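Local coordinates for hypothetic aldehyde deformylating oxygenase (Sulfolobus tokodaii, PDB 5V4T), which binds iron in a ferritin-like helical bundle and probably acts as an oxidoreductase, with aldehyde deformylating oxygenase activity ascribed to it, at residues N48-Q53 and R147-F151; K84-L89 and R105-T110. All coordinates share one frame; numbering follows the deposited sequence.

Interaction 1. Residues N48-Q53 and R147-F151; sequences NYSLQQ and RHVSF. With FE (Fe (III) ion), chain C.
The imidazole of His148 has CG of Gln53 over the centre of one face, 3.7 Å from CG of Gln53 to the ring centroid, a CH-pi contact only 5° off the normal. At the edge of the same ring lies OH of Tyr49. The Phe151 ring takes CB of Tyr49 over a face, and OE1 of Gln53, also hydrogen-bonded to NE2 of His107, comes to its edge, 3.3 Å from CD2 of Phe151. The Tyr49 and Phe151 rings meet obliquely, with planes at 54°. With CG of Tyr49 anti to the backbone N (chi1 -169°), the phenol reaches across to the other helix. There NE of Arg147 donates to OH of Tyr49 at 2.9 Å, nearly straight and close to the guanidinium plane. Without the phenol, as with an alanine here, NE of Arg147 is likely to lose this acceptor, and a gap would probably open beside Phe151 and the His148 edge.

ND1 of His148 binds the iron at 2.2 Å, with water 1, Glu57, Glu111 and Glu145 as further ligands. Glu56 accepts a bond from NE2 of His148, which probably fixes the ring's rotation, and pairs with Arg147, itself also salt-bridged to Asp144. Residues 49-53 and 147-151 run roughly antiparallel. The contact joins the start of helix 49-67 to helix 132-155, while Gln53 touches Phe106 of helix 98-128.

Interaction 2. Residues K84-L89 and R105-T110; sequences KLFDGL and RFHMIT
Helices 84-89 and 105-110 run roughly antiparallel at 152°, their axes 11.2 Å apart, and the second contains a wider pi-type turn. Arg105 carries much of the contact. Its chain leaves extended and bends at chi3 (-66°), which turns the guanidinium flat over Gly88, with the backbone of the other segment under one face. CA of Gly88 sits over the centre of that face, 3.5 Å from CZ of Arg105. Gly88 has no side chain, and a CB there would clash with NH1 of Arg105. NH1 of Arg105 makes a weak, bent bond to O of Leu85, 3.1 Å long at 124°. CD of Arg105 packs on CB of Leu89 at 3.7 Å.

Apolar groups fill in beside it. CD2 of Leu89 meets CD1 of Phe106 at 3.9 Å, and CZ of Phe86 meets CG2 of Thr110 at 3.9 Å. OG1 of Thr110 donates to O of Arg105 at 2.7 Å within its own helix, across the wide turn, and CD2 of Leu85 lies against OG1 of Thr110.

NE of Arg105 has its stronger partner in Asp92, through a salt bridge. The charge is probably met mainly by Asp92, while backbone and leucine carbons cover the arginine chain; the direct link between the segments is chiefly close packing.

Overall arrangement
The centres of the two contacts lie about 16 Å apart in the ferritin-like bundle. Along the chain the order is 48-53, 84-89, 105-110, 147-151, so interaction 2 falls wholly between the two halves of interaction 1. Four helices take part: 49-67 and 132-155 in interaction 1, 80-93 and 98-128 in interaction 2. The contacts touch through His107 and Met108, which both pack against Val149. Each contact reaches the iron site: His148 is a ligand, and the nearest atoms of the Phe106 side chain come within about 4 Å of the metal. Interaction 1 joins two of the three helices that supply iron ligands, and interaction 2 packs the third, 98-128, against helix 80-93.

Interaction 1. Residues N48-Q53 and R147-F151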
ATOM      1  N   ASN A  48      -6.546 -11.251 -17.167  1.00 29.57           N
ATOM      2  CA  ASN A  48      -6.275 -10.072 -18.050  1.00 30.19           C
ATOM      3  C   ASN A  48      -5.076  -9.288 -17.486  1.00 21.96           C
ATOM      4  O   ASN A  48      -3.992  -9.880 -17.241  1.00 23.20           O
ATOM      5  CB  ASN A  48      -7.491  -9.197 -18.302  1.00 30.07           C
ATOM      6  CG  ASN A  48      -8.247  -8.827 -17.066  1.00 35.42           C
ATOM      7  OD1 ASN A  48      -9.316  -8.216 -17.187  1.00 44.27           O
ATOM      8  ND2 ASN A  48      -7.717  -9.158 -15.845  1.00 37.88           N
ATOM      9  N   TYR A  49      -5.264  -8.013 -17.169  1.00 23.90           N
ATOM     10  CA  TYR A  49      -4.192  -7.308 -16.456  1.00 21.08           C
ATOM     11  C   TYR A  49      -3.891  -7.956 -15.081  1.00 17.71           C
ATOM     12  O   TYR A  49      -2.832  -7.658 -14.492  1.00 16.05           O
ATOM     13  CB  TYR A  49      -4.618  -5.856 -16.206  1.00 22.25           C
ATOM     14  CG  TYR A  49      -3.490  -4.976 -15.714  1.00 18.81           C
ATOM     15  CD1 TYR A  49      -2.503  -4.549 -16.602  1.00 20.08           C
ATOM     16  CD2 TYR A  49      -3.322  -4.660 -14.366  1.00 18.43           C
ATOM     17  CE1 TYR A  49      -1.441  -3.781 -16.163  1.00 20.98           C
ATOM     18  CE2 TYR A  49      -2.248  -3.888 -13.948  1.00 19.02           C
ATOM     19  CZ  TYR A  49      -1.317  -3.473 -14.843  1.00 20.35           C
ATOM     20  OH  TYR A  49      -0.249  -2.705 -14.417  1.00 21.76           O
ATOM     21  N   SER A  50      -4.801  -8.784 -14.516  1.00 15.25           N
ATOM     22  CA  SER A  50      -4.581  -9.318 -13.188  1.00 15.42           C
ATOM     23  C   SER A  50      -3.242 -10.074 -13.054  1.00 14.48           C
ATOM     24  O   SER A  50      -2.549 -10.020 -12.043  1.00 12.99           O
ATOM     25  CB  SER A  50      -5.735 -10.262 -12.792  1.00 18.60           C
ATOM     26  OG  SER A  50      -5.746 -11.339 -13.655  1.00 21.04           O
ATOM     27  N   LEU A  51      -2.836 -10.751 -14.127  1.00 15.35           N
ATOM     28  CA  LEU A  51      -1.577 -11.464 -14.085  1.00 15.81           C
ATOM     29  C   LEU A  51      -0.356 -10.488 -14.066  1.00 14.57           C
ATOM     30  O   LEU A  51       0.583 -10.754 -13.348  1.00 15.66           O
ATOM     31  CB  LEU A  51      -1.498 -12.369 -15.363  1.00 17.86           C
ATOM     32  CG  LEU A  51      -2.602 -13.460 -15.456  1.00 19.68           C
ATOM     33  CD1 LEU A  51      -2.800 -13.875 -16.892  1.00 22.04           C
ATOM     34  CD2 LEU A  51      -2.264 -14.610 -14.608  1.00 22.18           C
ATOM     35  N   GLN A  52      -0.438  -9.414 -14.827  1.00 14.16           N
ATOM     36  CA  GLN A  52       0.569  -8.357 -14.787  1.00 15.02           C
ATOM     37  C   GLN A  52       0.576  -7.718 -13.401  1.00 14.38           C
ATOM     38  O   GLN A  52       1.630  -7.444 -12.845  1.00 14.76           O
ATOM     39  CB  GLN A  52       0.350  -7.363 -15.886  1.00 14.95           C
ATOM     40  CG  GLN A  52       1.419  -6.294 -15.848  1.00 18.17           C
ATOM     41  CD  GLN A  52       1.627  -5.609 -17.137  1.00 20.07           C
ATOM     42  OE1 GLN A  52       1.295  -6.109 -18.200  1.00 22.26           O
ATOM     43  NE2 GLN A  52       2.173  -4.402 -17.054  1.00 22.36           N
ATOM     44  N   GLN A  53      -0.585  -7.482 -12.838  1.00 14.22           N
ATOM     45  CA  GLN A  53      -0.585  -6.913 -11.472  1.00 13.32           C
ATOM     46  C   GLN A  53       0.127  -7.753 -10.438  1.00 14.18           C
ATOM     47  O   GLN A  53       0.907  -7.304  -9.631  1.00 13.01           O
ATOM     48  CB  GLN A  53      -2.008  -6.564 -10.999  1.00 13.52           C
ATOM     49  CG  GLN A  53      -1.958  -5.974  -9.577  1.00 15.63           C
ATOM     50  CD  GLN A  53      -3.306  -5.506  -9.077  1.00 18.16           C
ATOM     51  OE1 GLN A  53      -4.365  -5.867  -9.616  1.00 19.46           O
ATOM     52  NE2 GLN A  53      -3.258  -4.817  -7.941  1.00 22.07           N
ATOM     53  N   ARG A 147      -2.107   2.300 -12.399  1.00 14.94           N
ATOM     54  CA  ARG A 147      -2.764   1.285 -13.217  1.00 14.87           C
ATOM     55  C   ARG A 147      -3.442   0.245 -12.394  1.00 14.80           C
ATOM     56  O   ARG A 147      -4.519  -0.255 -12.771  1.00 14.34           O
ATOM     57  CB  ARG A 147      -1.750   0.637 -14.134  1.00 17.43           C
ATOM     58  CG  ARG A 147      -1.210   1.469 -15.275  1.00 19.41           C
ATOM     59  CD  ARG A 147      -0.430   0.568 -16.275  1.00 20.23           C
ATOM     60  NE  ARG A 147       0.648  -0.240 -15.671  1.00 21.93           N
ATOM     61  CZ  ARG A 147       1.907   0.162 -15.443  1.00 23.98           C
ATOM     62  NH1 ARG A 147       2.299   1.380 -15.716  1.00 25.54           N
ATOM     63  NH2 ARG A 147       2.774  -0.661 -14.896  1.00 24.16           N
ATOM     64  N   HIS A 148      -2.891  -0.084 -11.235  1.00 13.28           N
ATOM     65  CA  HIS A 148      -3.532  -1.026 -10.321  1.00 12.99           C
ATOM     66  C   HIS A 148      -4.911  -0.517  -9.885  1.00 13.92           C
ATOM     67  O   HIS A 148      -5.896  -1.231  -9.877  1.00 15.26           O
ATOM     68  CB  HIS A 148      -2.688  -1.361  -9.116  1.00 13.02           C
ATOM     69  CG  HIS A 148      -1.418  -2.101  -9.461  1.00 13.19           C
ATOM     70  ND1 HIS A 148      -0.532  -2.567  -8.521  1.00 15.60           N
ATOM     71  CD2 HIS A 148      -0.878  -2.393 -10.675  1.00 14.34           C
ATOM     72  CE1 HIS A 148       0.472  -3.167  -9.130  1.00 14.29           C
ATOM     73  NE2 HIS A 148       0.297  -3.065 -10.437  1.00 13.92           N
ATOM     74  N   VAL A 149      -4.967   0.729  -9.490  1.00 13.45           N
ATOM     75  CA  VAL A 149      -6.219   1.305  -9.078  1.00 14.36           C
ATOM     76  C   VAL A 149      -7.252   1.368 -10.191  1.00 15.32           C
ATOM     77  O   VAL A 149      -8.415   0.996  -9.972  1.00 15.72           O
ATOM     78  CB  VAL A 149      -5.937   2.710  -8.472  1.00 14.92           C
ATOM     79  CG1 VAL A 149      -7.263   3.429  -8.227  1.00 16.38           C
ATOM     80  CG2 VAL A 149      -5.167   2.567  -7.194  1.00 15.61           C
ATOM     81  N   SER A 150      -6.832   1.733 -11.400  1.00 14.73           N
ATOM     82  CA  SER A 150      -7.699   1.752 -12.604  1.00 16.83           C
ATOM     83  C   SER A 150      -8.212   0.378 -12.890  1.00 15.38           C
ATOM     84  O   SER A 150      -9.416   0.182 -13.142  1.00 16.18           O
ATOM     85  CB  SER A 150      -6.955   2.236 -13.864  1.00 21.56           C
ATOM     86  OG  SER A 150      -6.584   3.536 -13.645  1.00 29.66           O
ATOM     87  N   PHE A 151      -7.330  -0.614 -12.759  1.00 16.42           N
ATOM     88  CA  PHE A 151      -7.774  -1.993 -12.929  1.00 16.11           C
ATOM     89  C   PHE A 151      -8.826  -2.382 -11.907  1.00 18.15           C
ATOM     90  O   PHE A 151      -9.847  -2.995 -12.258  1.00 17.93           O
ATOM     91  CB  PHE A 151      -6.579  -2.946 -12.863  1.00 16.28           C
ATOM     92  CG  PHE A 151      -6.958  -4.391 -12.963  1.00 18.08           C
ATOM     93  CD1 PHE A 151      -7.591  -4.888 -14.084  1.00 20.25           C
ATOM     94  CD2 PHE A 151      -6.611  -5.238 -11.968  1.00 18.00           C
ATOM     95  CE1 PHE A 151      -7.969  -6.257 -14.117  1.00 19.72           C
ATOM     96  CE2 PHE A 151      -7.003  -6.572 -11.977  1.00 20.70           C
ATOM     97  CZ  PHE A 151      -7.678  -7.056 -13.055  1.00 17.74           C
TER
HETATM   98 FE    FE C 301      -0.405  -2.466  -6.303  0.60 12.99          FE
HETATM   99  O   HOH W   1       0.062  -2.514  -4.287  1.00 27.77           O

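Interaction 2. Residues K84-L89 and R105-T110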
ATOM      1  N   LYS A  84      -4.825  -6.219  10.894  1.00 19.02           N
ATOM      2  CA  LYS A  84      -6.244  -6.427  10.641  1.00 20.59           C
ATOM      3  C   LYS A  84      -6.595  -6.263   9.158  1.00 19.66           C
ATOM      4  O   LYS A  84      -7.392  -7.000   8.595  1.00 20.03           O
ATOM      5  CB  LYS A  84      -7.038  -5.459  11.482  1.00 25.12           C
ATOM      6  CG  LYS A  84      -8.511  -5.749  11.460  1.00 30.64           C
ATOM      7  CD  LYS A  84      -9.214  -5.044  12.600  1.00 37.49           C
ATOM      8  CE  LYS A  84     -10.599  -5.656  12.728  1.00 42.96           C
ATOM      9  NZ  LYS A  84     -11.492  -4.748  13.477  1.00 46.19           N
ATOM     10  N   LEU A  85      -6.012  -5.257   8.511  1.00 17.75           N
ATOM     11  CA  LEU A  85      -6.330  -5.033   7.127  1.00 18.18           C
ATOM     12  C   LEU A  85      -6.010  -6.234   6.300  1.00 16.93           C
ATOM     13  O   LEU A  85      -6.807  -6.680   5.506  1.00 16.98           O
ATOM     14  CB  LEU A  85      -5.574  -3.767   6.608  1.00 17.96           C
ATOM     15  CG  LEU A  85      -5.741  -3.449   5.114  1.00 19.41           C
ATOM     16  CD1 LEU A  85      -7.117  -2.980   4.825  1.00 19.64           C
ATOM     17  CD2 LEU A  85      -4.747  -2.352   4.745  1.00 19.55           C
ATOM     18  N   PHE A  86      -4.826  -6.788   6.478  1.00 18.11           N
ATOM     19  CA  PHE A  86      -4.393  -7.895   5.673  1.00 18.01           C
ATOM     20  C   PHE A  86      -5.022  -9.212   6.104  1.00 17.68           C
ATOM     21  O   PHE A  86      -5.262 -10.024   5.233  1.00 18.05           O
ATOM     22  CB  PHE A  86      -2.890  -7.912   5.499  1.00 19.58           C
ATOM     23  CG  PHE A  86      -2.423  -6.899   4.468  1.00 18.04           C
ATOM     24  CD1 PHE A  86      -2.553  -7.170   3.145  1.00 19.19           C
ATOM     25  CD2 PHE A  86      -1.966  -5.672   4.844  1.00 19.23           C
ATOM     26  CE1 PHE A  86      -2.170  -6.267   2.173  1.00 20.83           C
ATOM     27  CE2 PHE A  86      -1.597  -4.730   3.879  1.00 21.57           C
ATOM     28  CZ  PHE A  86      -1.737  -5.033   2.546  1.00 20.64           C
ATOM     29  N   ASP A  87      -5.333  -9.379   7.390  1.00 19.74           N
ATOM     30  CA  ASP A  87      -6.121 -10.584   7.806  1.00 22.48           C
ATOM     31  C   ASP A  87      -7.460 -10.583   7.056  1.00 19.76           C
ATOM     32  O   ASP A  87      -7.925 -11.596   6.544  1.00 21.52           O
ATOM     33  CB  ASP A  87      -6.377 -10.583   9.312  1.00 23.60           C
ATOM     34  CG  ASP A  87      -5.130 -10.955  10.135  1.00 25.71           C
ATOM     35  OD1 ASP A  87      -4.046 -11.344   9.590  1.00 26.89           O
ATOM     36  OD2 ASP A  87      -5.255 -10.858  11.392  1.00 28.24           O
ATOM     37  N   GLY A  88      -8.065  -9.409   6.984  1.00 18.36           N
ATOM     38  CA  GLY A  88      -9.249  -9.227   6.242  1.00 17.79           C
ATOM     39  C   GLY A  88      -9.126  -9.555   4.762  1.00 18.68           C
ATOM     40  O   GLY A  88     -10.090 -10.023   4.129  1.00 19.46           O
ATOM     41  N   LEU A  89      -8.003  -9.207   4.137  1.00 17.51           N
ATOM     42  CA  LEU A  89      -7.846  -9.505   2.727  1.00 16.63           C
ATOM     43  C   LEU A  89      -7.815 -11.008   2.479  1.00 17.30           C
ATOM     44  O   LEU A  89      -8.344 -11.466   1.488  1.00 17.65           O
ATOM     45  CB  LEU A  89      -6.614  -8.847   2.167  1.00 17.91           C
ATOM     46  CG  LEU A  89      -6.294  -8.957   0.697  1.00 17.20           C
ATOM     47  CD1 LEU A  89      -7.351  -8.227  -0.071  1.00 19.34           C
ATOM     48  CD2 LEU A  89      -4.882  -8.408   0.444  1.00 17.23           C
ATOM     49  N   ARG A 105     -11.253  -3.561  -0.804  1.00 12.83           N
ATOM     50  CA  ARG A 105     -10.282  -3.567   0.279  1.00 14.06           C
ATOM     51  C   ARG A 105      -8.876  -3.302  -0.221  1.00 15.38           C
ATOM     52  O   ARG A 105      -8.135  -2.492   0.389  1.00 14.67           O
ATOM     53  CB  ARG A 105     -10.285  -4.879   1.069  1.00 14.49           C
ATOM     54  CG  ARG A 105      -9.219  -4.931   2.158  1.00 15.72           C
ATOM     55  CD  ARG A 105      -9.150  -6.261   2.875  1.00 16.59           C
ATOM     56  NE  ARG A 105     -10.364  -6.498   3.635  1.00 16.99           N
ATOM     57  CZ  ARG A 105     -10.573  -6.216   4.921  1.00 17.55           C
ATOM     58  NH1 ARG A 105      -9.675  -5.641   5.653  1.00 18.87           N
ATOM     59  NH2 ARG A 105     -11.795  -6.481   5.457  1.00 19.68           N
ATOM     60  N   PHE A 106      -8.533  -3.944  -1.340  1.00 13.23           N
ATOM     61  CA  PHE A 106      -7.146  -3.847  -1.830  1.00 13.36           C
ATOM     62  C   PHE A 106      -7.024  -2.727  -2.841  1.00 12.78           C
ATOM     63  O   PHE A 106      -6.378  -1.669  -2.527  1.00 13.98           O
ATOM     64  CB  PHE A 106      -6.650  -5.157  -2.439  1.00 13.45           C
ATOM     65  CG  PHE A 106      -5.174  -5.113  -2.695  1.00 14.90           C
ATOM     66  CD1 PHE A 106      -4.262  -5.151  -1.637  1.00 16.09           C
ATOM     67  CD2 PHE A 106      -4.696  -5.016  -3.980  1.00 15.97           C
ATOM     68  CE1 PHE A 106      -2.909  -5.036  -1.867  1.00 16.95           C
ATOM     69  CE2 PHE A 106      -3.326  -4.924  -4.211  1.00 17.08           C
ATOM     70  CZ  PHE A 106      -2.438  -4.925  -3.153  1.00 17.09           C
ATOM     71  N   HIS A 107      -7.655  -2.808  -4.008  1.00 12.04           N
ATOM     72  CA  HIS A 107      -7.380  -1.773  -4.979  1.00 12.59           C
ATOM     73  C   HIS A 107      -7.764  -0.380  -4.498  1.00 13.66           C
ATOM     74  O   HIS A 107      -7.057   0.597  -4.737  1.00 13.94           O
ATOM     75  CB  HIS A 107      -7.988  -2.104  -6.316  1.00 11.89           C
ATOM     76  CG  HIS A 107      -7.526  -3.424  -6.862  1.00 13.18           C
ATOM     77  ND1 HIS A 107      -7.900  -4.648  -6.342  1.00 15.98           N
ATOM     78  CD2 HIS A 107      -6.647  -3.699  -7.850  1.00 14.51           C
ATOM     79  CE1 HIS A 107      -7.309  -5.618  -7.011  1.00 14.61           C
ATOM     80  NE2 HIS A 107      -6.550  -5.066  -7.945  1.00 14.04           N
ATOM     81  N   MET A 108      -8.982  -0.231  -3.972  1.00 12.61           N
ATOM     82  CA  MET A 108      -9.427   1.112  -3.589  1.00 13.60           C
ATOM     83  C   MET A 108      -8.792   1.602  -2.303  1.00 14.99           C
ATOM     84  O   MET A 108      -8.227   2.665  -2.314  1.00 15.81           O
ATOM     85  CB  MET A 108     -10.978   1.175  -3.437  1.00 14.11           C
ATOM     86  CG  MET A 108     -11.731   0.855  -4.718  1.00 17.12           C
ATOM     87  SD  MET A 108     -11.447   1.964  -6.115  1.00 17.80           S
ATOM     88  CE  MET A 108     -10.354   0.963  -7.150  1.00 18.53           C
ATOM     89  N   ILE A 109      -8.901   0.849  -1.220  1.00 13.78           N
ATOM     90  CA  ILE A 109      -8.458   1.343   0.070  1.00 13.87           C
ATOM     91  C   ILE A 109      -6.924   1.200   0.199  1.00 14.45           C
ATOM     92  O   ILE A 109      -6.233   2.071   0.677  1.00 14.82           O
ATOM     93  CB  ILE A 109      -9.223   0.651   1.226  1.00 13.34           C
ATOM     94  CG1 ILE A 109     -10.657   1.175   1.355  1.00 13.94           C
ATOM     95  CG2 ILE A 109      -8.478   0.702   2.544  1.00 14.36           C
ATOM     96  CD1 ILE A 109     -10.774   2.590   1.909  1.00 16.08           C
ATOM     97  N   THR A 110      -6.420   0.038  -0.136  1.00 14.03           N
ATOM     98  CA  THR A 110      -4.993  -0.227   0.136  1.00 15.34           C
ATOM     99  C   THR A 110      -4.145   0.462  -0.886  1.00 16.17           C
ATOM    100  O   THR A 110      -3.231   1.210  -0.518  1.00 17.47           O
ATOM    101  CB  THR A 110      -4.676  -1.730   0.206  1.00 16.08           C
ATOM    102  OG1 THR A 110      -5.529  -2.344   1.185  1.00 15.58           O
ATOM    103  CG2 THR A 110      -3.249  -1.992   0.582  1.00 15.25           C
TER